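Local coordinates for protein SxtG (Microseira wollei, PDB 6U1R) that probably transfers an amidino group in the saxitoxin biosynthetic pathway, as a member of the amidinotransferase family, at residues 48-53 against 79-84; 128-133 against 154-159; 224-229 against 248-253. All coordinates share one frame; numbering follows the deposited sequence.

Interaction 1. Residues 48-53 against 79-84; sequences AMLPAL and IPYPPE
Leu50 N donates to Ile79 O at 2.9 Å, nearly along the C=O axis, and Tyr81 N donates to Ala48 O at 3.0 Å. The two bonds flank Met49 and Pro80 and make a single isolated beta bridge, which ties the loop before helix 53-57 to the lead-in of helix 83-102. One water extends the link: it lies 2.7 Å from Leu50 O, probably as donor, and accepts from Ile79 N.

Tyr81 has the largest share of the packing. Leu50 CD2 sits over the centre of one face of its ring, 3.5 Å from the Tyr81 ring centroid, in a CH-pi contact. Met49 O lies at the ring edge near CE1, and Ala48 CB touches CD1. The ring also stacks with Phe362, and its hydroxyl is hydrogen-bonded to Pro361 O. Both ends of the tyrosine are thus fixed, the backbone by Ala48 and the phenol by Pro361 and Phe362.

On the other branch of Leu50, CD1 meets Ile79 CG2 at 3.8 Å. The Met49 chain bends at chi2 (-67°) and again at chi3 (-66°). The second bend brings Met49 CE back to the Ile79-Pro80 peptide, 3.4 Å from Ile79 C.

Interaction 2. Residues 128-133 against 154-159; sequences SGFCAA and RNRYFE
Glu159 OE1 takes two bonds beside the ring of Phe130: Arg156 NE donates to it at 2.9 Å, and a water donates at 2.8 Å. The same water accepts from Phe130 N, so it joins the carboxylate to the backbone of 128-133. Arg156 NH2 reaches Glu159 OE2 at 2.8 Å. The arginine therefore grips the carboxylate side-on with two nitrogens, one to each oxygen. Both oxygens lie close to the guanidinium plane. A bend at chi3 (74°) places NE for this pairing. Arg156 NH2 also forms a salt bridge with Asp137.

Phe130 lies alongside Arg156, pointing the same way, but the two planes are 81° apart. Phe130 CD2 rests over one guanidinium face, 3.6 Å from Arg156 NE and offset toward the rim. Cys131 SG covers one face of the phenyl ring, over its centre. Cys131 O faces the Glu159 carboxylate without a hydrogen bond, 3.0 Å from Glu159 OE2.

Farther along, Asn155 ND2 donates to Ser128 O at 2.9 Å and also bonds Thr76 O. Gly129 CA makes a CA-H...O contact of 3.1 Å with Asn155 O.

Arg156 and Glu159 are the end residues of a type I beta turn, closed by Glu159 N to Arg156 O. Their salt bridge lies beside the predicted active site, with the Arg156 side chain about 4 Å from those of Asp215 and His264.

Interaction 3. Residues 224-229 against 248-253; sequences RDIFGQ and DEYRIH
Strands 225-229 and 251-253 run parallel, their short axes at 35°, with Asp225, Ile226 and Phe227 paired to Arg251, Ile252 and His253. Four backbone bonds join them: Arg251 N to Arg224 O, Ile226 N to Arg251 O, His253 N to Ile226 O and Gly228 N to His253 O. The same four carbonyl oxygens also receive CA-H...O contacts.

Asp225 OD1 accepts two side-chain donors, Arg251 NE at 2.9 Å and His253 NE2 at 2.8 Å. They approach from opposite faces of the carboxylate plane, the arginine on the syn side and the histidine on the anti side. Arg251 NH2 adds a bond to Asp225 OD2 at 3.1 Å, so NE and NH2 each hold one oxygen. Arg251 turns at chi3 (-73°), which sets NE beside the acid. The same NH2 also bonds Ser381 OG. Arg251 probably offsets the charge of Asp225.

On the face carrying Asp225, Arg251, Phe227 and His253, Phe227 CD1 meets His253 CB at 3.7 Å. The two rings are 28° from parallel but slid apart, with little overlap. Ile226 and Ile252 are on the other face, where Ile226 CD1 reaches Tyr250 CD1 at 3.9 Å.

Before the strands, Arg224 NH1 forms a nearly straight salt bridge of 2.6 Å with Glu249 OE1, on its anti lone pair. Arg224 NH1 also bonds Glu249 O at 2.9 Å.

Helix 236-245 connects the strands, and its Gln243 bonds Tyr250 O and Ile252 N. Adjacent parallel strands joined through a helix form a beta-alpha-beta crossover unit.

Interactions 1 and 2 are neighbours, with centres 11 Å apart. Met49 N makes a probable hydrogen bond to Phe130 O at 2.9 Å, and Ala48 CB packs on Cys131 CB at 3.5 Å. The 48-53 loop therefore meets 79-84 in one contact and the 128-133 loop of the other. Interaction 2 comes nearest the predicted catalytic residues. In interaction 1 the Pro51 side chain is about 10 Å from that of His264, and in interaction 3 Gly228 is also about 10 Å from the His264 side chain. Interaction 3 lies across the chain centre from interaction 1, with centres 35 Å apart. Its nearest atoms are about 12 Å from those of interaction 2.

Interaction 1. Residues 48-53 against 79-84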
ATOM      1  N   ALA A  48      17.140 -16.602  -6.589  1.00 14.99           N
ATOM      2  CA  ALA A  48      16.804 -16.535  -5.173  1.00 14.32           C
ATOM      3  C   ALA A  48      18.032 -16.232  -4.312  1.00 14.76           C
ATOM      4  O   ALA A  48      19.129 -16.732  -4.569  1.00 14.01           O
ATOM      5  CB  ALA A  48      16.163 -17.854  -4.735  1.00 14.54           C
ATOM      6  N   MET A  49      17.827 -15.390  -3.294  1.00 15.77           N
ATOM      7  CA  MET A  49      18.831 -14.984  -2.318  1.00 13.73           C
ATOM      8  C   MET A  49      18.449 -15.526  -0.950  1.00 16.05           C
ATOM      9  O   MET A  49      17.270 -15.551  -0.598  1.00 16.40           O
ATOM     10  CB  MET A  49      18.937 -13.454  -2.235  1.00 15.90           C
ATOM     11  CG  MET A  49      19.148 -12.766  -3.585  1.00 15.42           C
ATOM     12  SD  MET A  49      20.748 -13.140  -4.321  1.00 18.26           S
ATOM     13  CE  MET A  49      21.843 -12.366  -3.151  1.00 19.28           C
ATOM     14  N   LEU A  50      19.443 -15.951  -0.171  1.00 14.83           N
ATOM     15  CA  LEU A  50      19.158 -16.518   1.138  1.00 17.23           C
ATOM     16  C   LEU A  50      18.421 -15.511   2.029  1.00 16.62           C
ATOM     17  O   LEU A  50      18.614 -14.293   1.907  1.00 14.68           O
ATOM     18  CB  LEU A  50      20.456 -16.950   1.823  1.00 17.39           C
ATOM     19  CG  LEU A  50      21.243 -18.118   1.232  1.00 17.62           C
ATOM     20  CD1 LEU A  50      22.530 -18.332   2.053  1.00 19.28           C
ATOM     21  CD2 LEU A  50      20.383 -19.387   1.208  1.00 18.54           C
ATOM     22  N   PRO A  51      17.585 -16.001   2.952  1.00 16.20           N
ATOM     23  CA  PRO A  51      16.996 -15.124   3.966  1.00 18.27           C
ATOM     24  C   PRO A  51      18.081 -14.423   4.765  1.00 17.71           C
ATOM     25  O   PRO A  51      19.162 -14.974   4.986  1.00 18.20           O
ATOM     26  CB  PRO A  51      16.205 -16.092   4.861  1.00 19.47           C
ATOM     27  CG  PRO A  51      16.079 -17.333   4.106  1.00 19.43           C
ATOM     28  CD  PRO A  51      17.263 -17.413   3.193  1.00 18.44           C
ATOM     29  N   ALA A  52      17.762 -13.224   5.236  1.00 16.78           N
ATOM     30  CA  ALA A  52      18.640 -12.480   6.127  1.00 18.26           C
ATOM     31  C   ALA A  52      18.369 -12.857   7.575  1.00 18.83           C
ATOM     32  O   ALA A  52      17.209 -13.011   7.988  1.00 18.36           O
ATOM     33  CB  ALA A  52      18.441 -10.977   5.947  1.00 17.96           C
ATOM     34  N   LEU A  53      19.449 -12.977   8.345  1.00 16.25           N
ATOM     35  CA  LEU A  53      19.352 -13.421   9.728  1.00 17.98           C
ATOM     36  C   LEU A  53      18.653 -12.396  10.609  1.00 21.80           C
ATOM     37  O   LEU A  53      17.935 -12.768  11.555  1.00 20.88           O
ATOM     38  CB  LEU A  53      20.765 -13.708  10.260  1.00 18.29           C
ATOM     39  CG  LEU A  53      20.941 -14.404  11.596  1.00 22.95           C
ATOM     40  CD1 LEU A  53      20.346 -15.822  11.548  1.00 23.26           C
ATOM     41  CD2 LEU A  53      22.439 -14.454  11.941  1.00 23.55           C
ATOM     42  N   ILE A  79      23.636 -12.780  -0.154  1.00 16.80           N
ATOM     43  CA  ILE A  79      24.216 -14.089  -0.436  1.00 16.79           C
ATOM     44  C   ILE A  79      23.215 -14.876  -1.278  1.00 18.52           C
ATOM     45  O   ILE A  79      22.086 -15.107  -0.834  1.00 17.18           O
ATOM     46  CB  ILE A  79      24.544 -14.864   0.851  1.00 18.49           C
ATOM     47  CG1 ILE A  79      25.402 -14.025   1.810  1.00 18.51           C
ATOM     48  CG2 ILE A  79      25.236 -16.200   0.503  1.00 19.42           C
ATOM     49  CD1 ILE A  79      26.788 -13.706   1.273  1.00 19.98           C
ATOM     50  N   PRO A  80      23.578 -15.366  -2.467  1.00 18.33           N
ATOM     51  CA  PRO A  80      22.622 -16.166  -3.251  1.00 16.47           C
ATOM     52  C   PRO A  80      22.438 -17.567  -2.676  1.00 16.98           C
ATOM     53  O   PRO A  80      23.301 -18.111  -1.989  1.00 17.27           O
ATOM     54  CB  PRO A  80      23.268 -16.223  -4.641  1.00 19.38           C
ATOM     55  CG  PRO A  80      24.743 -16.204  -4.340  1.00 22.60           C
ATOM     56  CD  PRO A  80      24.871 -15.231  -3.164  1.00 20.83           C
ATOM     57  N   TYR A  81      21.282 -18.161  -2.972  1.00 17.14           N
ATOM     58  CA  TYR A  81      21.157 -19.599  -2.791  1.00 17.89           C
ATOM     59  C   TYR A  81      22.195 -20.299  -3.662  1.00 18.64           C
ATOM     60  O   TYR A  81      22.484 -19.833  -4.775  1.00 18.19           O
ATOM     61  CB  TYR A  81      19.762 -20.097  -3.183  1.00 17.18           C
ATOM     62  CG  TYR A  81      18.732 -20.041  -2.077  1.00 15.72           C
ATOM     63  CD1 TYR A  81      18.032 -18.878  -1.825  1.00 14.52           C
ATOM     64  CD2 TYR A  81      18.459 -21.165  -1.287  1.00 17.02           C
ATOM     65  CE1 TYR A  81      17.088 -18.814  -0.814  1.00 16.15           C
ATOM     66  CE2 TYR A  81      17.514 -21.115  -0.278  1.00 17.56           C
ATOM     67  CZ  TYR A  81      16.821 -19.932  -0.047  1.00 15.97           C
ATOM     68  OH  TYR A  81      15.876 -19.846   0.949  1.00 16.44           O
ATOM     69  N   PRO A  82      22.758 -21.419  -3.214  1.00 18.67           N
ATOM     70  CA  PRO A  82      23.639 -22.195  -4.090  1.00 21.41           C
ATOM     71  C   PRO A  82      22.937 -22.555  -5.387  1.00 20.54           C
ATOM     72  O   PRO A  82      21.761 -22.956  -5.380  1.00 20.07           O
ATOM     73  CB  PRO A  82      23.955 -23.440  -3.255  1.00 22.67           C
ATOM     74  CG  PRO A  82      23.863 -22.965  -1.858  1.00 23.47           C
ATOM     75  CD  PRO A  82      22.746 -21.961  -1.841  1.00 20.89           C
ATOM     76  N   PRO A  83      23.614 -22.412  -6.527  1.00 21.42           N
ATOM     77  CA  PRO A  83      22.943 -22.692  -7.806  1.00 20.57           C
ATOM     78  C   PRO A  83      22.386 -24.098  -7.893  1.00 20.39           C
ATOM     79  O   PRO A  83      21.333 -24.308  -8.506  1.00 19.77           O
ATOM     80  CB  PRO A  83      24.055 -22.470  -8.838  1.00 23.29           C
ATOM     81  CG  PRO A  83      25.008 -21.572  -8.188  1.00 23.39           C
ATOM     82  CD  PRO A  83      24.966 -21.858  -6.721  1.00 23.81           C
ATOM     83  N   GLU A  84      23.065 -25.077  -7.302  1.00 22.03           N
ATOM     84  CA  GLU A  84      22.566 -26.441  -7.409  1.00 20.79           C
ATOM     85  C   GLU A  84      21.252 -26.606  -6.659  1.00 20.84           C
ATOM     86  O   GLU A  84      20.398 -27.396  -7.077  1.00 19.13           O
ATOM     87  CB  GLU A  84      23.627 -27.435  -6.919  1.00 24.12           C
ATOM     88  CG  GLU A  84      24.026 -27.315  -5.441  1.00 30.83           C
ATOM     89  CD  GLU A  84      25.180 -26.325  -5.164  1.00 33.99           C
ATOM     90  OE1 GLU A  84      25.399 -25.336  -5.927  1.00 27.72           O
ATOM     91  OE2 GLU A  84      25.870 -26.547  -4.146  1.00 34.51           O
TER
HETATM   92  O   HOH W   1      21.118 -13.571   1.282  1.00 15.91           O

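Interaction 2. Residues 128-133 against 154-159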
ATOM      1  N   SER A 128      20.192  -7.176  -0.403  1.00 16.12           N
ATOM      2  CA  SER A 128      19.457  -7.855  -1.462  1.00 15.60           C
ATOM      3  C   SER A 128      18.009  -8.026  -1.016  1.00 14.57           C
ATOM      4  O   SER A 128      17.656  -7.795   0.145  1.00 15.38           O
ATOM      5  CB  SER A 128      20.057  -9.229  -1.791  1.00 15.02           C
ATOM      6  OG  SER A 128      19.851 -10.142  -0.718  1.00 16.17           O
ATOM      7  N   GLY A 129      17.185  -8.451  -1.951  1.00 13.82           N
ATOM      8  CA  GLY A 129      15.895  -9.013  -1.622  1.00 14.75           C
ATOM      9  C   GLY A 129      15.998 -10.471  -1.227  1.00 15.94           C
ATOM     10  O   GLY A 129      17.061 -10.969  -0.832  1.00 15.03           O
ATOM     11  N   PHE A 130      14.854 -11.167  -1.343  1.00 14.96           N
ATOM     12  CA  PHE A 130      14.746 -12.581  -0.993  1.00 14.44           C
ATOM     13  C   PHE A 130      14.532 -13.348  -2.288  1.00 15.60           C
ATOM     14  O   PHE A 130      15.515 -13.640  -3.000  1.00 14.76           O
ATOM     15  CB  PHE A 130      13.635 -12.774   0.064  1.00 14.11           C
ATOM     16  CG  PHE A 130      13.347 -14.233   0.446  1.00 15.70           C
ATOM     17  CD1 PHE A 130      14.374 -15.147   0.626  1.00 15.75           C
ATOM     18  CD2 PHE A 130      12.033 -14.667   0.649  1.00 15.85           C
ATOM     19  CE1 PHE A 130      14.112 -16.474   0.979  1.00 16.23           C
ATOM     20  CE2 PHE A 130      11.756 -16.008   1.026  1.00 15.43           C
ATOM     21  CZ  PHE A 130      12.793 -16.903   1.185  1.00 17.18           C
ATOM     22  N   CYS A 131      13.293 -13.625  -2.692  1.00 15.52           N
ATOM     23  CA  CYS A 131      12.994 -14.418  -3.888  1.00 15.64           C
ATOM     24  C   CYS A 131      11.482 -14.377  -4.117  1.00 16.48           C
ATOM     25  O   CYS A 131      10.725 -13.786  -3.334  1.00 14.31           O
ATOM     26  CB  CYS A 131      13.508 -15.864  -3.748  1.00 14.38           C
ATOM     27  SG  CYS A 131      12.648 -16.903  -2.557  1.00 13.96           S
ATOM     28  N   ALA A 132      11.037 -15.024  -5.192  1.00 14.62           N
ATOM     29  CA  ALA A 132       9.613 -15.101  -5.504  1.00 13.90           C
ATOM     30  C   ALA A 132       9.096 -16.536  -5.404  1.00 13.38           C
ATOM     31  O   ALA A 132       8.198 -16.940  -6.144  1.00 14.76           O
ATOM     32  CB  ALA A 132       9.329 -14.521  -6.889  1.00 15.45           C
ATOM     33  N   ALA A 133       9.623 -17.302  -4.449  1.00 14.20           N
ATOM     34  CA  ALA A 133       9.206 -18.684  -4.255  1.00 13.15           C
ATOM     35  C   ALA A 133       7.867 -18.798  -3.529  1.00 14.65           C
ATOM     36  O   ALA A 133       7.182 -19.818  -3.678  1.00 15.41           O
ATOM     37  CB  ALA A 133      10.290 -19.453  -3.484  1.00 15.09           C
ATOM     38  N   ARG A 154      12.318  -6.389   6.091  1.00 14.60           N
ATOM     39  CA  ARG A 154      12.909  -5.382   5.220  1.00 15.12           C
ATOM     40  C   ARG A 154      13.387  -5.953   3.890  1.00 13.34           C
ATOM     41  O   ARG A 154      13.257  -5.301   2.860  1.00 12.44           O
ATOM     42  CB  ARG A 154      14.086  -4.709   5.937  1.00 14.61           C
ATOM     43  CG  ARG A 154      13.693  -3.820   7.099  1.00 13.36           C
ATOM     44  CD  ARG A 154      14.932  -3.489   7.917  1.00 14.24           C
ATOM     45  NE  ARG A 154      14.670  -2.471   8.931  1.00 14.75           N
ATOM     46  CZ  ARG A 154      15.435  -2.271  10.000  1.00 17.77           C
ATOM     47  NH1 ARG A 154      16.518  -3.036  10.206  1.00 17.75           N
ATOM     48  NH2 ARG A 154      15.129  -1.300  10.856  1.00 17.73           N
ATOM     49  N   ASN A 155      13.979  -7.150   3.890  1.00 12.93           N
ATOM     50  CA  ASN A 155      14.491  -7.681   2.631  1.00 14.69           C
ATOM     51  C   ASN A 155      13.385  -8.016   1.642  1.00 14.63           C
ATOM     52  O   ASN A 155      13.671  -8.226   0.460  1.00 14.54           O
ATOM     53  CB  ASN A 155      15.341  -8.916   2.891  1.00 14.75           C
ATOM     54  CG  ASN A 155      16.597  -8.597   3.656  1.00 15.92           C
ATOM     55  OD1 ASN A 155      16.571  -8.511   4.877  1.00 17.81           O
ATOM     56  ND2 ASN A 155      17.711  -8.390   2.938  1.00 17.74           N
ATOM     57  N   ARG A 156      12.136  -8.093   2.096  1.00 14.16           N
ATOM     58  CA  ARG A 156      11.009  -8.423   1.230  1.00 13.60           C
ATOM     59  C   ARG A 156      10.204  -7.195   0.802  1.00 13.27           C
ATOM     60  O   ARG A 156       9.129  -7.342   0.227  1.00 12.35           O
ATOM     61  CB  ARG A 156      10.118  -9.456   1.946  1.00 13.27           C
ATOM     62  CG  ARG A 156      10.918 -10.625   2.524  1.00 14.05           C
ATOM     63  CD  ARG A 156      10.031 -11.741   3.050  1.00 14.98           C
ATOM     64  NE  ARG A 156       9.414 -12.516   1.974  1.00 13.25           N
ATOM     65  CZ  ARG A 156       8.705 -13.622   2.164  1.00 15.01           C
ATOM     66  NH1 ARG A 156       8.523 -14.089   3.388  1.00 12.86           N
ATOM     67  NH2 ARG A 156       8.209 -14.278   1.119  1.00 14.67           N
ATOM     68  N   TYR A 157      10.751  -5.987   0.998  1.00 13.44           N
ATOM     69  CA  TYR A 157      10.040  -4.732   0.746  1.00 12.87           C
ATOM     70  C   TYR A 157       9.531  -4.619  -0.685  1.00 12.10           C
ATOM     71  O   TYR A 157       8.508  -3.965  -0.935  1.00 14.50           O
ATOM     72  CB  TYR A 157      10.993  -3.571   1.004  1.00 14.47           C
ATOM     73  CG  TYR A 157      10.416  -2.304   1.612  1.00 14.69           C
ATOM     74  CD1 TYR A 157       9.725  -2.331   2.812  1.00 13.83           C
ATOM     75  CD2 TYR A 157      10.657  -1.075   1.024  1.00 16.15           C
ATOM     76  CE1 TYR A 157       9.265  -1.160   3.387  1.00 14.22           C
ATOM     77  CE2 TYR A 157      10.213   0.087   1.578  1.00 16.17           C
ATOM     78  CZ  TYR A 157       9.528   0.049   2.770  1.00 16.11           C
ATOM     79  OH  TYR A 157       9.100   1.254   3.291  1.00 16.76           O
ATOM     80  N   PHE A 158      10.260  -5.182  -1.644  1.00 12.98           N
ATOM     81  CA  PHE A 158       9.929  -5.070  -3.058  1.00 11.94           C
ATOM     82  C   PHE A 158       9.583  -6.421  -3.667  1.00 12.80           C
ATOM     83  O   PHE A 158       9.680  -6.605  -4.888  1.00 12.13           O
ATOM     84  CB  PHE A 158      11.084  -4.408  -3.816  1.00 14.94           C
ATOM     85  CG  PHE A 158      11.285  -2.973  -3.439  1.00 15.49           C
ATOM     86  CD1 PHE A 158      10.352  -2.026  -3.812  1.00 16.03           C
ATOM     87  CD2 PHE A 158      12.376  -2.572  -2.677  1.00 13.70           C
ATOM     88  CE1 PHE A 158      10.493  -0.699  -3.463  1.00 16.18           C
ATOM     89  CE2 PHE A 158      12.515  -1.231  -2.312  1.00 15.10           C
ATOM     90  CZ  PHE A 158      11.577  -0.303  -2.706  1.00 14.80           C
ATOM     91  N   GLU A 159       9.154  -7.366  -2.848  1.00 12.86           N
ATOM     92  CA  GLU A 159       8.894  -8.682  -3.389  1.00 13.49           C
ATOM     93  C   GLU A 159       7.687  -8.697  -4.316  1.00 13.64           C
ATOM     94  O   GLU A 159       7.580  -9.612  -5.139  1.00 15.19           O
ATOM     95  CB  GLU A 159       8.711  -9.684  -2.255  1.00 13.36           C
ATOM     96  CG  GLU A 159       8.860 -11.107  -2.705  1.00 14.70           C
ATOM     97  CD  GLU A 159       9.159 -12.046  -1.551  1.00 13.95           C
ATOM     98  OE1 GLU A 159      10.038 -11.722  -0.718  1.00 15.75           O
ATOM     99  OE2 GLU A 159       8.506 -13.115  -1.441  1.00 14.56           O
TER
HETATM  100  O   HOH W   2      12.091 -10.288  -2.042  1.00 14.43           O

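Interaction 3. Residues 224-229 against 248-253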
ATOM      1  N   ARG A 224     -16.685 -16.014   4.839  1.00 14.40           N
ATOM      2  CA  ARG A 224     -16.828 -14.828   5.673  1.00 16.50           C
ATOM      3  C   ARG A 224     -15.967 -14.869   6.936  1.00 17.26           C
ATOM      4  O   ARG A 224     -15.790 -13.823   7.573  1.00 17.54           O
ATOM      5  CB  ARG A 224     -18.290 -14.634   6.086  1.00 20.24           C
ATOM      6  CG  ARG A 224     -19.203 -14.193   4.961  1.00 19.91           C
ATOM      7  CD  ARG A 224     -20.517 -13.633   5.475  1.00 24.41           C
ATOM      8  NE  ARG A 224     -21.394 -13.245   4.366  1.00 24.64           N
ATOM      9  CZ  ARG A 224     -21.418 -12.048   3.790  1.00 27.02           C
ATOM     10  NH1 ARG A 224     -20.617 -11.075   4.206  1.00 24.20           N
ATOM     11  NH2 ARG A 224     -22.266 -11.819   2.784  1.00 27.25           N
ATOM     12  N   ASP A 225     -15.427 -16.027   7.302  1.00 15.40           N
ATOM     13  CA  ASP A 225     -14.596 -16.175   8.490  1.00 15.42           C
ATOM     14  C   ASP A 225     -13.174 -16.501   8.059  1.00 14.81           C
ATOM     15  O   ASP A 225     -12.957 -17.429   7.269  1.00 14.76           O
ATOM     16  CB  ASP A 225     -15.163 -17.256   9.413  1.00 17.08           C
ATOM     17  CG  ASP A 225     -16.528 -16.893   9.915  1.00 18.79           C
ATOM     18  OD1 ASP A 225     -16.603 -16.045  10.825  1.00 18.15           O
ATOM     19  OD2 ASP A 225     -17.526 -17.420   9.368  1.00 20.99           O
ATOM     20  N   ILE A 226     -12.220 -15.714   8.569  1.00 15.39           N
ATOM     21  CA  ILE A 226     -10.795 -15.839   8.282  1.00 13.15           C
ATOM     22  C   ILE A 226     -10.067 -16.066   9.608  1.00 13.70           C
ATOM     23  O   ILE A 226     -10.401 -15.443  10.625  1.00 15.77           O
ATOM     24  CB  ILE A 226     -10.280 -14.570   7.562  1.00 15.18           C
ATOM     25  CG1 ILE A 226     -10.921 -14.434   6.176  1.00 14.20           C
ATOM     26  CG2 ILE A 226      -8.748 -14.572   7.433  1.00 14.45           C
ATOM     27  CD1 ILE A 226     -10.771 -13.062   5.559  1.00 16.45           C
ATOM     28  N   PHE A 227      -9.106 -16.976   9.616  1.00 13.52           N
ATOM     29  CA  PHE A 227      -8.342 -17.291  10.821  1.00 13.56           C
ATOM     30  C   PHE A 227      -6.910 -16.802  10.658  1.00 14.48           C
ATOM     31  O   PHE A 227      -6.292 -17.038   9.618  1.00 13.43           O
ATOM     32  CB  PHE A 227      -8.379 -18.788  11.100  1.00 15.23           C
ATOM     33  CG  PHE A 227      -9.757 -19.284  11.380  1.00 16.46           C
ATOM     34  CD1 PHE A 227     -10.258 -19.262  12.671  1.00 16.89           C
ATOM     35  CD2 PHE A 227     -10.582 -19.693  10.355  1.00 17.51           C
ATOM     36  CE1 PHE A 227     -11.537 -19.677  12.939  1.00 17.84           C
ATOM     37  CE2 PHE A 227     -11.880 -20.110  10.626  1.00 18.63           C
ATOM     38  CZ  PHE A 227     -12.347 -20.093  11.924  1.00 18.30           C
ATOM     39  N   GLY A 228      -6.393 -16.119  11.682  1.00 14.64           N
ATOM     40  CA  GLY A 228      -5.025 -15.636  11.658  1.00 14.42           C
ATOM     41  C   GLY A 228      -4.340 -15.894  12.985  1.00 14.33           C
ATOM     42  O   GLY A 228      -4.951 -16.389  13.937  1.00 15.58           O
ATOM     43  N   GLN A 229      -3.057 -15.553  13.027  1.00 14.32           N
ATOM     44  CA  GLN A 229      -2.280 -15.600  14.258  1.00 13.78           C
ATOM     45  C   GLN A 229      -1.322 -14.417  14.291  1.00 14.37           C
ATOM     46  O   GLN A 229      -0.879 -13.934  13.251  1.00 14.01           O
ATOM     47  CB  GLN A 229      -1.465 -16.903  14.369  1.00 14.69           C
ATOM     48  CG  GLN A 229      -0.488 -17.066  13.197  1.00 14.01           C
ATOM     49  CD  GLN A 229       0.454 -18.250  13.315  1.00 15.42           C
ATOM     50  OE1 GLN A 229       0.248 -19.158  14.128  1.00 16.44           O
ATOM     51  NE2 GLN A 229       1.508 -18.249  12.484  1.00 14.72           N
ATOM     52  N   ASP A 248     -16.852  -4.891   6.354  1.00 22.70           N
ATOM     53  CA  ASP A 248     -18.216  -4.942   5.827  1.00 25.73           C
ATOM     54  C   ASP A 248     -18.706  -6.374   5.643  1.00 27.17           C
ATOM     55  O   ASP A 248     -19.913  -6.637   5.758  1.00 25.68           O
ATOM     56  CB  ASP A 248     -18.303  -4.204   4.484  1.00 28.38           C
ATOM     57  CG  ASP A 248     -18.161  -2.692   4.623  1.00 32.08           C
ATOM     58  OD1 ASP A 248     -18.361  -2.167   5.732  1.00 31.16           O
ATOM     59  OD2 ASP A 248     -17.852  -2.033   3.607  1.00 35.26           O
ATOM     60  N   GLU A 249     -17.804  -7.314   5.345  1.00 22.78           N
ATOM     61  CA  GLU A 249     -18.230  -8.649   4.944  1.00 23.35           C
ATOM     62  C   GLU A 249     -17.538  -9.789   5.677  1.00 22.08           C
ATOM     63  O   GLU A 249     -18.040 -10.916   5.608  1.00 20.29           O
ATOM     64  CB  GLU A 249     -18.017  -8.865   3.434  1.00 24.63           C
ATOM     65  CG  GLU A 249     -18.630  -7.805   2.502  1.00 30.96           C
ATOM     66  CD  GLU A 249     -20.153  -7.782   2.509  1.00 34.48           C
ATOM     67  OE1 GLU A 249     -20.787  -8.702   3.065  1.00 32.11           O
ATOM     68  OE2 GLU A 249     -20.723  -6.817   1.956  1.00 44.59           O
ATOM     69  N   TYR A 250     -16.428  -9.546   6.384  1.00 19.19           N
ATOM     70  CA  TYR A 250     -15.589 -10.615   6.910  1.00 17.43           C
ATOM     71  C   TYR A 250     -15.350 -10.443   8.404  1.00 17.62           C
ATOM     72  O   TYR A 250     -15.348  -9.330   8.939  1.00 15.39           O
ATOM     73  CB  TYR A 250     -14.224 -10.663   6.188  1.00 16.48           C
ATOM     74  CG  TYR A 250     -14.361 -10.988   4.737  1.00 15.76           C
ATOM     75  CD1 TYR A 250     -14.348 -12.301   4.303  1.00 16.73           C
ATOM     76  CD2 TYR A 250     -14.548  -9.984   3.794  1.00 18.09           C
ATOM     77  CE1 TYR A 250     -14.493 -12.617   2.959  1.00 16.92           C
ATOM     78  CE2 TYR A 250     -14.683 -10.283   2.451  1.00 17.97           C
ATOM     79  CZ  TYR A 250     -14.667 -11.611   2.045  1.00 17.81           C
ATOM     80  OH  TYR A 250     -14.807 -11.912   0.714  1.00 18.97           O
ATOM     81  N   ARG A 251     -15.139 -11.572   9.062  1.00 17.55           N
ATOM     82  CA  ARG A 251     -14.773 -11.631  10.467  1.00 17.18           C
ATOM     83  C   ARG A 251     -13.454 -12.377  10.574  1.00 17.52           C
ATOM     84  O   ARG A 251     -13.332 -13.485  10.041  1.00 16.06           O
ATOM     85  CB  ARG A 251     -15.846 -12.358  11.284  1.00 20.59           C
ATOM     86  CG  ARG A 251     -17.248 -11.779  11.136  1.00 24.84           C
ATOM     87  CD  ARG A 251     -18.307 -12.742  11.676  1.00 30.26           C
ATOM     88  NE  ARG A 251     -18.531 -13.914  10.812  1.00 29.82           N
ATOM     89  CZ  ARG A 251     -19.616 -14.126  10.057  1.00 32.44           C
ATOM     90  NH1 ARG A 251     -20.615 -13.248  10.022  1.00 34.21           N
ATOM     91  NH2 ARG A 251     -19.717 -15.239   9.331  1.00 29.32           N
ATOM     92  N   ILE A 252     -12.484 -11.785  11.272  1.00 16.90           N
ATOM     93  CA  ILE A 252     -11.171 -12.399  11.474  1.00 16.41           C
ATOM     94  C   ILE A 252     -11.054 -12.908  12.903  1.00 18.38           C
ATOM     95  O   ILE A 252     -11.242 -12.145  13.862  1.00 18.34           O
ATOM     96  CB  ILE A 252     -10.039 -11.407  11.168  1.00 16.90           C
ATOM     97  CG1 ILE A 252     -10.242 -10.816   9.770  1.00 17.92           C
ATOM     98  CG2 ILE A 252      -8.677 -12.110  11.332  1.00 18.46           C
ATOM     99  CD1 ILE A 252      -9.079 -10.001   9.272  1.00 20.10           C
ATOM    100  N   HIS A 253     -10.699 -14.185  13.036  1.00 15.32           N
ATOM    101  CA  HIS A 253     -10.557 -14.869  14.315  1.00 16.70           C
ATOM    102  C   HIS A 253      -9.083 -15.166  14.529  1.00 16.22           C
ATOM    103  O   HIS A 253      -8.422 -15.653  13.615  1.00 17.99           O
ATOM    104  CB  HIS A 253     -11.347 -16.173  14.315  1.00 16.50           C
ATOM    105  CG  HIS A 253     -12.777 -15.997  13.921  1.00 17.89           C
ATOM    106  ND1 HIS A 253     -13.774 -15.731  14.837  1.00 19.73           N
ATOM    107  CD2 HIS A 253     -13.370 -16.014  12.705  1.00 18.31           C
ATOM    108  CE1 HIS A 253     -14.927 -15.610  14.197  1.00 20.19           C
ATOM    109  NE2 HIS A 253     -14.709 -15.774  12.902  1.00 18.95           N
TER